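Local structure of nitrogenase molybdenum-iron protein alpha chain (Clostridium pasteurianum, 4WES) at residues Phe89-Glu94 with Gly98-Glu103. The protein forms, with the beta chain, the component of nitrogenase that reduces dinitrogen to ammonium at an iron-molybdenum cofactor. Sequence-based numbering, arbitrary orientation.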
loop_
_atom_site.group_PDB
_atom_site.type_symbol
_atom_site.label_atom_id
_atom_site.label_comp_id
_atom_site.label_asym_id
_atom_site.label_seq_id
_atom_site.Cartn_x
_atom_site.Cartn_y
_atom_site.Cartn_z
ATOM N N PHE A 89 -24.221 1.669 14.051
ATOM C CA PHE A 89 -25.288 0.680 14.114
ATOM C C PHE A 89 -25.101 -0.310 12.969
ATOM O O PHE A 89 -24.971 0.067 11.812
ATOM C CB PHE A 89 -26.678 1.332 14.062
ATOM C CG PHE A 89 -26.880 2.418 13.031
ATOM C CD1 PHE A 89 -27.309 2.129 11.757
ATOM C CD2 PHE A 89 -26.669 3.725 13.379
ATOM C CE1 PHE A 89 -27.522 3.140 10.827
ATOM C CE2 PHE A 89 -26.896 4.738 12.496
ATOM C CZ PHE A 89 -27.309 4.465 11.214
ATOM N N LYS A 90 -25.095 -1.598 13.284
ATOM C CA LYS A 90 -24.906 -2.619 12.255
ATOM C C LYS A 90 -26.254 -3.167 11.786
ATOM O O LYS A 90 -27.186 -3.323 12.576
ATOM C CB LYS A 90 -23.988 -3.738 12.738
ATOM C CG LYS A 90 -22.530 -3.327 12.958
ATOM C CD LYS A 90 -21.652 -4.555 13.222
ATOM C CE LYS A 90 -20.183 -4.188 13.338
ATOM N NZ LYS A 90 -19.342 -5.362 13.579
ATOM N N SER A 91 -26.323 -3.462 10.501
ATOM C CA SER A 91 -27.549 -3.958 9.857
ATOM C C SER A 91 -27.226 -5.055 8.883
ATOM O O SER A 91 -26.171 -5.057 8.242
ATOM C CB SER A 91 -28.256 -2.842 9.083
ATOM O OG SER A 91 -28.576 -1.762 9.940
ATOM N N LYS A 92 -28.160 -5.992 8.733
ATOM C CA LYS A 92 -28.038 -6.979 7.692
ATOM C C LYS A 92 -29.416 -7.180 7.040
ATOM O O LYS A 92 -30.441 -6.920 7.669
ATOM C CB LYS A 92 -27.474 -8.273 8.218
ATOM C CG LYS A 92 -28.301 -8.917 9.231
ATOM C CD LYS A 92 -27.555 -10.092 9.949
ATOM C CE LYS A 92 -28.394 -10.680 11.063
ATOM N NZ LYS A 92 -29.679 -11.232 10.535
ATOM N N PRO A 93 -29.454 -7.629 5.787
ATOM C CA PRO A 93 -30.748 -7.884 5.171
ATOM C C PRO A 93 -31.569 -8.874 6.001
ATOM O O PRO A 93 -31.077 -9.934 6.369
ATOM C CB PRO A 93 -30.374 -8.499 3.841
ATOM C CG PRO A 93 -28.996 -8.133 3.597
ATOM C CD PRO A 93 -28.336 -7.938 4.905
ATOM N N GLU A 94 -32.815 -8.523 6.284
ATOM C CA GLU A 94 -33.634 -9.384 7.125
ATOM C C GLU A 94 -33.855 -10.717 6.407
ATOM O O GLU A 94 -34.173 -10.736 5.225
ATOM C CB GLU A 94 -34.974 -8.743 7.460
ATOM C CG GLU A 94 -35.739 -9.426 8.594
ATOM C CD GLU A 94 -35.125 -9.263 9.982
ATOM O OE1 GLU A 94 -34.235 -8.411 10.174
ATOM O OE2 GLU A 94 -35.590 -9.977 10.921
ATOM N N GLY A 98 -33.985 -9.010 2.878
ATOM C CA GLY A 98 -34.645 -7.744 2.992
ATOM C C GLY A 98 -33.793 -6.562 2.632
ATOM O O GLY A 98 -32.571 -6.672 2.531
ATOM N N LEU A 99 -34.433 -5.406 2.488
ATOM C CA LEU A 99 -33.756 -4.148 2.172
ATOM C C LEU A 99 -32.847 -3.689 3.292
ATOM O O LEU A 99 -33.121 -3.862 4.464
ATOM C CB LEU A 99 -34.789 -3.066 1.867
ATOM C CG LEU A 99 -35.683 -3.301 0.651
ATOM C CD1 LEU A 99 -36.827 -2.276 0.651
ATOM C CD2 LEU A 99 -34.875 -3.265 -0.638
ATOM N N ASN A 100 -31.776 -2.997 2.900
ATOM C CA ASN A 100 -30.834 -2.455 3.872
ATOM C C ASN A 100 -30.198 -1.215 3.270
ATOM O O ASN A 100 -29.441 -1.322 2.305
ATOM C CB ASN A 100 -29.750 -3.496 4.178
ATOM C CG ASN A 100 -28.610 -2.949 5.004
ATOM O OD1 ASN A 100 -28.761 -1.938 5.703
ATOM N ND2 ASN A 100 -27.452 -3.586 4.875
ATOM N N PHE A 101 -30.502 -0.046 3.837
ATOM C CA PHE A 101 -29.957 1.219 3.337
ATOM C C PHE A 101 -28.841 1.783 4.212
ATOM O O PHE A 101 -28.458 2.961 4.053
ATOM C CB PHE A 101 -31.076 2.241 3.160
ATOM C CG PHE A 101 -32.184 1.755 2.249
ATOM C CD1 PHE A 101 -31.977 1.605 0.901
ATOM C CD2 PHE A 101 -33.427 1.393 2.758
ATOM C CE1 PHE A 101 -32.951 1.118 0.068
ATOM C CE2 PHE A 101 -34.420 0.913 1.912
ATOM C CZ PHE A 101 -34.176 0.767 0.570
ATOM N N ASN A 102 -28.248 0.962 5.073
ATOM C CA ASN A 102 -27.142 1.439 5.949
ATOM C C ASN A 102 -26.018 2.099 5.251
ATOM O O ASN A 102 -25.341 2.934 5.863
ATOM C CB ASN A 102 -26.451 0.263 6.722
ATOM C CG ASN A 102 -26.859 0.187 8.180
ATOM O OD1 ASN A 102 -28.031 0.387 8.514
ATOM N ND2 ASN A 102 -25.902 -0.147 9.108
ATOM N N GLU A 103 -25.724 1.692 4.012
ATOM C CA GLU A 103 -24.537 2.155 3.310
ATOM C C GLU A 103 -24.771 3.471 2.586
ATOM O O GLU A 103 -23.862 3.957 1.932
ATOM C CB GLU A 103 -24.032 1.076 2.348
ATOM C CG GLU A 103 -23.637 -0.217 3.043
ATOM C CD GLU A 103 -23.735 -1.490 2.229
ATOM O OE1 GLU A 103 -23.002 -2.452 2.560
ATOM O OE2 GLU A 103 -24.567 -1.558 1.297
HETATM O O HOH W 1 -24.899 -2.997 6.361
HETATM O O HOH W 2 -34.118 -6.030 5.844
#
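The side-chain amide of Asn102 meets the edge of the Phe89 ring, its OD1 lying near the ring plane 3.6 Å from CE1, and the two flat groups stand almost perpendicular, 84° apart. Phe89 CG sits between its backbone N and carbonyl carbon (chi1 45°), which turns the edge of the ring to the amide, although the CB of Phe89 points neither at the 98-103 segment nor away from it. Ser91 approaches the same amide from above its plane: OG donates to Asn102 OD1 over 2.6 Å, 51° out of the carbonyl plane and well away from a lone-pair direction. The nitrogen of the amide turns to the backbone, where Asn102 ND2 gives Phe89 O a weak, bent hydrogen bond of 2.9 Å. The oxygen is thus held by a short bond and the nitrogen by a weak one.

Asn100 OD1 accepts from Asn102 N at 3.0 Å, closing an Asx turn at the base of that side chain; it also lies against Ser91 CB, while water 1 links Asn100 ND2 to Ser91 O. The two segments run nearly antiparallel as the arms of an irregular loop between helix 77-81 and strand 106-107, the latter an outermost strand, within this chain, of a parallel sheet. At one end, the Phe89 side chain lies about 7 Å from the iron-sulfur-molybdenum cluster.

Toward the turn, water 2 accepts from Glu94 N and donates to Leu99 O, and the arms close through Gly98 N to Glu94 O at 2.9 Å. Pro93 CB presses on Gly98 O at 3.1 Å. The Glu94 carboxylate forms a salt bridge with Lys67, and in one of its two conformers Lys90 can pair with Asp453 of a beta chain.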